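Local coordinates for protein DHC, diheme cytochrome c (Rhodobacter sphaeroides, PDB 2FWT) that probably shuttles electrons through its two covalently bound c-type hemes, with the sphaeroides heme protein SHP as an interaction partner, at residues E105-M110 with A114-G119; V3-L8 with E56-A61. One frame throughout, in Å; residues are numbered along the deposited sequence.

Contact 1: residues E105-M110 with A114-G119. With HEC (heme c), chain B.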
loop_
_atom_site.group_PDB
_atom_site.type_symbol
_atom_site.label_atom_id
_atom_site.label_comp_id
_atom_site.label_asym_id
_atom_site.label_seq_id
_atom_site.Cartn_x
_atom_site.Cartn_y
_atom_site.Cartn_z
ATOM N N GLU A 105 -5.535 18.849 0.386
ATOM C CA GLU A 105 -6.820 19.082 -0.263
ATOM C C GLU A 105 -6.770 18.721 -1.762
ATOM O O GLU A 105 -7.657 18.023 -2.278
ATOM C CB GLU A 105 -7.238 20.541 -0.064
ATOM C CG GLU A 105 -8.494 20.819 -0.672
ATOM N N LYS A 106 -5.714 19.144 -2.442
ATOM C CA LYS A 106 -5.603 18.931 -3.866
ATOM C C LYS A 106 -5.332 17.456 -4.211
ATOM O O LYS A 106 -5.888 16.931 -5.192
ATOM C CB LYS A 106 -4.543 19.862 -4.458
ATOM C CG LYS A 106 -4.998 21.248 -4.435
ATOM N N ALA A 107 -4.502 16.783 -3.409
ATOM C CA ALA A 107 -4.190 15.375 -3.636
ATOM C C ALA A 107 -5.389 14.477 -3.286
ATOM O O ALA A 107 -5.402 13.278 -3.625
ATOM C CB ALA A 107 -2.950 14.946 -2.785
ATOM N N ARG A 108 -6.332 15.038 -2.528
ATOM C CA ARG A 108 -7.549 14.389 -2.033
ATOM C C ARG A 108 -7.352 13.342 -0.938
ATOM O O ARG A 108 -8.251 13.158 -0.130
ATOM C CB ARG A 108 -8.442 13.821 -3.176
ATOM C CG ARG A 108 -8.909 14.839 -4.096
ATOM N N SER A 109 -6.232 12.627 -0.933
ATOM C CA SER A 109 -5.942 11.625 0.088
ATOM C C SER A 109 -4.442 11.385 0.182
ATOM O O SER A 109 -3.737 11.339 -0.838
ATOM C CB SER A 109 -6.645 10.288 -0.232
ATOM O OG SER A 109 -6.293 9.276 0.699
ATOM N N MET A 110 -3.943 11.160 1.400
ATOM C CA MET A 110 -2.537 10.776 1.551
ATOM C C MET A 110 -2.247 9.399 0.948
ATOM O O MET A 110 -1.074 9.056 0.736
ATOM C CB MET A 110 -2.116 10.832 3.028
ATOM C CG MET A 110 -2.096 12.236 3.561
ATOM S SD MET A 110 -1.117 13.426 2.587
ATOM C CE MET A 110 0.520 12.714 2.696
ATOM N N ALA A 114 1.129 9.186 -5.849
ATOM C CA ALA A 114 1.566 9.720 -7.140
ATOM C C ALA A 114 1.117 11.137 -7.416
ATOM O O ALA A 114 1.655 11.777 -8.327
ATOM C CB ALA A 114 1.121 8.803 -8.258
ATOM N N ALA A 115 0.146 11.635 -6.659
ATOM C CA ALA A 115 -0.313 13.029 -6.783
ATOM C C ALA A 115 0.764 14.021 -6.345
ATOM O O ALA A 115 0.775 15.201 -6.758
ATOM C CB ALA A 115 -1.531 13.227 -5.975
ATOM N N CYS A 116 1.688 13.528 -5.525
ATOM C CA CYS A 116 2.775 14.339 -5.016
ATOM C C CYS A 116 4.145 13.843 -5.370
ATOM O O CYS A 116 5.074 14.650 -5.457
ATOM C CB CYS A 116 2.665 14.434 -3.514
ATOM S SG CYS A 116 1.135 15.223 -3.028
ATOM N N HIS A 117 4.303 12.534 -5.518
ATOM C CA HIS A 117 5.597 11.922 -5.784
ATOM C C HIS A 117 5.653 11.459 -7.239
ATOM O O HIS A 117 5.087 10.432 -7.604
ATOM C CB HIS A 117 5.846 10.734 -4.839
ATOM C CG HIS A 117 5.986 11.111 -3.394
ATOM N ND1 HIS A 117 7.134 11.680 -2.896
ATOM C CD2 HIS A 117 5.152 10.951 -2.327
ATOM C CE1 HIS A 117 6.983 11.897 -1.590
ATOM N NE2 HIS A 117 5.801 11.443 -1.209
ATOM N N THR A 118 6.360 12.197 -8.070
ATOM C CA THR A 118 6.285 11.905 -9.519
ATOM C C THR A 118 6.929 10.543 -9.857
ATOM O O THR A 118 6.550 9.866 -10.848
ATOM C CB THR A 118 6.879 13.056 -10.358
ATOM O OG1 THR A 118 8.210 13.317 -9.925
ATOM C CG2 THR A 118 6.079 14.318 -10.198
ATOM N N GLY A 119 7.872 10.109 -9.045
ATOM C CA GLY A 119 8.501 8.817 -9.268
ATOM C C GLY A 119 7.965 7.681 -8.414
ATOM O O GLY A 119 8.620 6.654 -8.290
HETATM FE FE HEC B . 5.137 11.477 0.648
HETATM C CHA HEC B . 8.120 12.605 1.805
HETATM C CHB HEC B . 6.236 8.258 0.821
HETATM C CHC HEC B . 2.018 10.354 -0.153
HETATM C CHD HEC B . 4.186 14.655 -0.105
HETATM N NA HEC B . 6.852 10.599 1.216
HETATM C C1A HEC B . 7.968 11.239 1.706
HETATM C C2A HEC B . 8.952 10.264 2.032
HETATM C C3A HEC B . 8.442 9.053 1.743
HETATM C C4A HEC B . 7.107 9.241 1.225
HETATM C CMA HEC B . 9.177 7.714 1.913
HETATM C CAA HEC B . 10.357 10.546 2.620
HETATM C CBA HEC B . 10.262 10.360 4.126
HETATM C CGA HEC B . 11.562 10.733 4.845
HETATM O O1A HEC B . 12.173 9.836 5.449
HETATM O O2A HEC B . 12.012 11.903 4.822
HETATM N NB HEC B . 4.279 9.665 0.379
HETATM C C1B HEC B . 4.914 8.437 0.504
HETATM C C2B HEC B . 3.970 7.382 0.255
HETATM C C3B HEC B . 2.787 7.954 -0.013
HETATM C C4B HEC B . 2.979 9.397 0.058
HETATM C CMB HEC B . 4.340 5.894 0.333
HETATM C CAB HEC B . 1.424 7.275 -0.283
HETATM C CBB HEC B . 0.974 6.282 0.579
HETATM N NC HEC B . 3.445 12.359 -0.014
HETATM C C1C HEC B . 2.244 11.703 -0.259
HETATM C C2C HEC B . 1.269 12.698 -0.662
HETATM C C3C HEC B . 1.845 13.909 -0.654
HETATM C C4C HEC B . 3.229 13.697 -0.258
HETATM C CMC HEC B . -0.167 12.344 -1.022
HETATM C CAC HEC B . 1.200 15.276 -0.987
HETATM C CBC HEC B . -0.063 15.596 -0.552
HETATM N ND HEC B . 5.978 13.276 0.819
HETATM C C1D HEC B . 5.420 14.472 0.397
HETATM C C2D HEC B . 6.394 15.552 0.537
HETATM C C3D HEC B . 7.615 14.941 1.122
HETATM C C4D HEC B . 7.270 13.534 1.278
HETATM C CMD HEC B . 6.198 17.021 0.174
HETATM C CAD HEC B . 8.950 15.640 1.481
HETATM C CBD HEC B . 9.949 15.498 0.326
HETATM C CGD HEC B . 11.401 15.629 0.802
HETATM O O1D HEC B . 11.725 16.045 1.960
HETATM O O2D HEC B . 12.305 15.277 0.008
#

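Contact 2: residues V3-L8 with E56-A61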
loop_
_atom_site.group_PDB
_atom_site.type_symbol
_atom_site.label_atom_id
_atom_site.label_comp_id
_atom_site.label_asym_id
_atom_site.label_seq_id
_atom_site.Cartn_x
_atom_site.Cartn_y
_atom_site.Cartn_z
ATOM N N VAL A 3 9.353 -1.217 -5.486
ATOM C CA VAL A 3 8.543 -1.450 -6.659
ATOM C C VAL A 3 7.972 -2.863 -6.632
ATOM O O VAL A 3 8.684 -3.827 -6.298
ATOM C CB VAL A 3 9.454 -1.189 -7.894
ATOM C CG1 VAL A 3 9.376 -2.290 -8.943
ATOM C CG2 VAL A 3 9.156 0.160 -8.457
ATOM N N VAL A 4 6.694 -3.000 -6.959
ATOM C CA VAL A 4 6.071 -4.301 -6.992
ATOM C C VAL A 4 6.410 -4.916 -8.332
ATOM O O VAL A 4 5.961 -4.433 -9.372
ATOM C CB VAL A 4 4.532 -4.255 -6.875
ATOM C CG1 VAL A 4 3.989 -5.640 -7.048
ATOM C CG2 VAL A 4 4.079 -3.680 -5.519
ATOM N N THR A 5 7.186 -5.989 -8.274
ATOM C CA THR A 5 7.624 -6.705 -9.470
ATOM C C THR A 5 6.760 -7.937 -9.744
ATOM O O THR A 5 6.680 -8.417 -10.887
ATOM C CB THR A 5 9.095 -7.119 -9.333
ATOM O OG1 THR A 5 9.513 -7.757 -10.550
ATOM C CG2 THR A 5 9.313 -8.052 -8.095
ATOM N N ASP A 6 6.093 -8.434 -8.716
ATOM C CA ASP A 6 5.213 -9.571 -8.865
ATOM C C ASP A 6 4.033 -9.283 -9.801
ATOM O O ASP A 6 3.175 -8.458 -9.489
ATOM C CB ASP A 6 4.688 -9.971 -7.514
ATOM C CG ASP A 6 3.921 -11.244 -7.566
ATOM O OD1 ASP A 6 2.736 -11.229 -7.218
ATOM O OD2 ASP A 6 4.517 -12.279 -7.984
ATOM N N PRO A 7 3.969 -9.974 -10.956
ATOM C CA PRO A 7 2.879 -9.701 -11.905
ATOM C C PRO A 7 1.456 -9.806 -11.372
ATOM O O PRO A 7 0.652 -8.923 -11.654
ATOM C CB PRO A 7 3.135 -10.721 -13.025
ATOM C CG PRO A 7 4.607 -10.965 -12.939
ATOM C CD PRO A 7 4.928 -10.958 -11.496
ATOM N N LEU A 8 1.141 -10.829 -10.569
ATOM C CA LEU A 8 -0.218 -10.972 -10.043
ATOM C C LEU A 8 -0.564 -9.824 -9.107
ATOM O O LEU A 8 -1.658 -9.294 -9.139
ATOM C CB LEU A 8 -0.343 -12.247 -9.215
ATOM C CG LEU A 8 -1.611 -13.095 -9.182
ATOM C CD1 LEU A 8 -1.672 -13.880 -7.907
ATOM C CD2 LEU A 8 -2.911 -12.466 -9.551
ATOM N N GLU A 56 -0.857 -12.577 -1.056
ATOM C CA GLU A 56 -0.506 -12.478 0.351
ATOM C C GLU A 56 0.875 -13.059 0.634
ATOM O O GLU A 56 1.681 -12.504 1.375
ATOM C CB GLU A 56 -1.568 -13.135 1.225
ATOM C CG GLU A 56 -1.290 -12.927 2.697
ATOM C CD GLU A 56 -2.317 -13.539 3.622
ATOM O OE1 GLU A 56 -3.423 -13.883 3.148
ATOM O OE2 GLU A 56 -1.996 -13.671 4.825
ATOM N N SER A 57 1.163 -14.205 0.061
ATOM C CA SER A 57 2.471 -14.820 0.275
ATOM C C SER A 57 3.614 -13.894 -0.184
ATOM O O SER A 57 4.622 -13.748 0.512
ATOM C CB SER A 57 2.541 -16.195 -0.414
ATOM O OG SER A 57 3.900 -16.666 -0.411
ATOM N N TYR A 58 3.447 -13.243 -1.337
ATOM C CA TYR A 58 4.442 -12.324 -1.852
ATOM C C TYR A 58 4.598 -11.125 -0.912
ATOM O O TYR A 58 5.727 -10.739 -0.575
ATOM C CB TYR A 58 4.078 -11.864 -3.285
ATOM C CG TYR A 58 4.843 -10.640 -3.724
ATOM C CD1 TYR A 58 6.121 -10.749 -4.224
ATOM C CD2 TYR A 58 4.288 -9.360 -3.629
ATOM C CE1 TYR A 58 6.850 -9.627 -4.571
ATOM C CE2 TYR A 58 5.013 -8.229 -4.008
ATOM C CZ TYR A 58 6.279 -8.378 -4.485
ATOM O OH TYR A 58 7.013 -7.287 -4.862
ATOM N N LEU A 59 3.476 -10.548 -0.487
ATOM C CA LEU A 59 3.507 -9.355 0.354
ATOM C C LEU A 59 4.177 -9.665 1.681
ATOM O O LEU A 59 5.073 -8.948 2.135
ATOM C CB LEU A 59 2.116 -8.778 0.524
ATOM C CG LEU A 59 1.455 -8.200 -0.729
ATOM C CD1 LEU A 59 -0.040 -7.956 -0.479
ATOM C CD2 LEU A 59 2.134 -6.939 -1.163
ATOM N N VAL A 60 3.794 -10.783 2.285
ATOM C CA VAL A 60 4.372 -11.210 3.548
ATOM C C VAL A 60 5.871 -11.480 3.445
ATOM O O VAL A 60 6.652 -11.035 4.302
ATOM C CB VAL A 60 3.596 -12.437 4.099
ATOM C CG1 VAL A 60 4.319 -13.135 5.256
ATOM C CG2 VAL A 60 2.234 -11.980 4.568
ATOM N N ALA A 61 6.277 -12.187 2.391
ATOM C CA ALA A 61 7.681 -12.555 2.203
ATOM C C ALA A 61 8.566 -11.348 1.972
ATOM O O ALA A 61 9.769 -11.428 2.229
ATOM C CB ALA A 61 7.829 -13.526 1.009
#

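Contact 1: residues E105-M110 with A114-G119
Ala107, at the end of helix 101-107, points its methyl at the loop that holds the second heme. Its CB lies 3.9 Å from Ala115 CB and 4.1 Å from Cys116 SG, so a single methyl touches both residues. The same Ala107 CB is 3.7 Å from HEC CBC, the outer carbon of the thioether arm. A covalent thioether, Cys116 SG to HEC CAC at 2.0 Å, fixes this side. Next along the chain, His117 reaches the iron through NE2, also at 2.0 Å from FE, and His95 supplies the sixth ligand. Met110 packs closely from the other face of the porphyrin. Its side chain is bent at both chi2 (-53°) and chi3 (-61°), and this curl brings Met110 CE over the pyrrole that bears the thioether, 3.4 Å from HEC C2C. There the methionine also touches His95 and Phe91. Away from the heme the contact loosens quickly. Ala115 is exposed, the two segments bury little of each other directly, and the exposed side chains of Lys106 and Arg108 are modelled only to CG. Just past the helix end, Arg108 takes a positive phi and the chain leaves the helical path toward Ser109, whose OG hydrogen-bonds a propionate oxygen, O2D, of the other heme. Cys113, Ala114, Ala115, Cys116 and His117 spell the CXXCH motif of c-type cytochromes. The chemistry is thus apolar around the thioether and polar at Ser109, and bis-histidine ligation leaves the iron with both axial positions filled, consistent with electron transfer.

Contact 2: residues V3-L8 with E56-A61
Tyr58 leans out from helix 49-61 and lays its ring against Asp6, just ahead of helix 7-12. CB already points at the N-terminal segment; with CG anti to the backbone N (chi1 164°), the ring extends outward to lie along Asp6. Tyr58 CG lies 4.0 Å from Asp6 CG, the carboxylate carbon. Asp6 CB stands about equally far from all the ring carbons: Tyr58 CD1 and CE1 are marginally the nearest at 3.7 Å, with CD2, CE2 and CZ scarcely farther. That methylene hangs over the middle of the ring in a CH-pi contact, 3.5 Å from the Tyr58 centroid and only 7° off the normal, while the carboxylate plane lies within 17° of the ring's. Tyr58 CE2 also has Val4 CG1 as an oblique neighbour at 4.1 Å. At the tip, Tyr58 OH lies beside the backbone, 3.7 Å from Thr5 N and 3.8 Å from Val4 CA, with Thr5 CG2 also close; these are packing contacts. With the ring gone, as in an alanine at Tyr58, Asp6 CB and Val4 CG1 would probably lose the apolar surface they rest on. The polar end of Asp6 caps the start of helix 7-12, and its OD1 hydrogen-bonds Thr9 OG1. The carboxylate is thus engaged there while Tyr58 covers the methylene. The arrangement ties the N-terminal arm to helix 49-61, and Leu8 continues the join by packing on Ser51, Gln54 and Ile55. From that same helix Leu59 meets Trp30 and Val60 meets Ala27 and Thr31, which places helix 27-34 alongside.

In the fold
Contact 2 comes first along the chain: its segments 3-8 and 56-61 are both complete before contact 1 begins at residue 105. The two lie on opposite sides of the chain's centre, with their own centres about 23 Å apart and their nearest atoms about 7 Å apart, so they do not touch. They share no helix: contact 2 joins the N-terminal arm leading into helix 7-12 to helix 49-61, whereas contact 1 links the end of helix 101-107 to the loop that follows. Contact 2 lies near the first heme; contact 1 carries the attachment of the second and, through Ser109, also reaches the first, so the fold links its two redox centres.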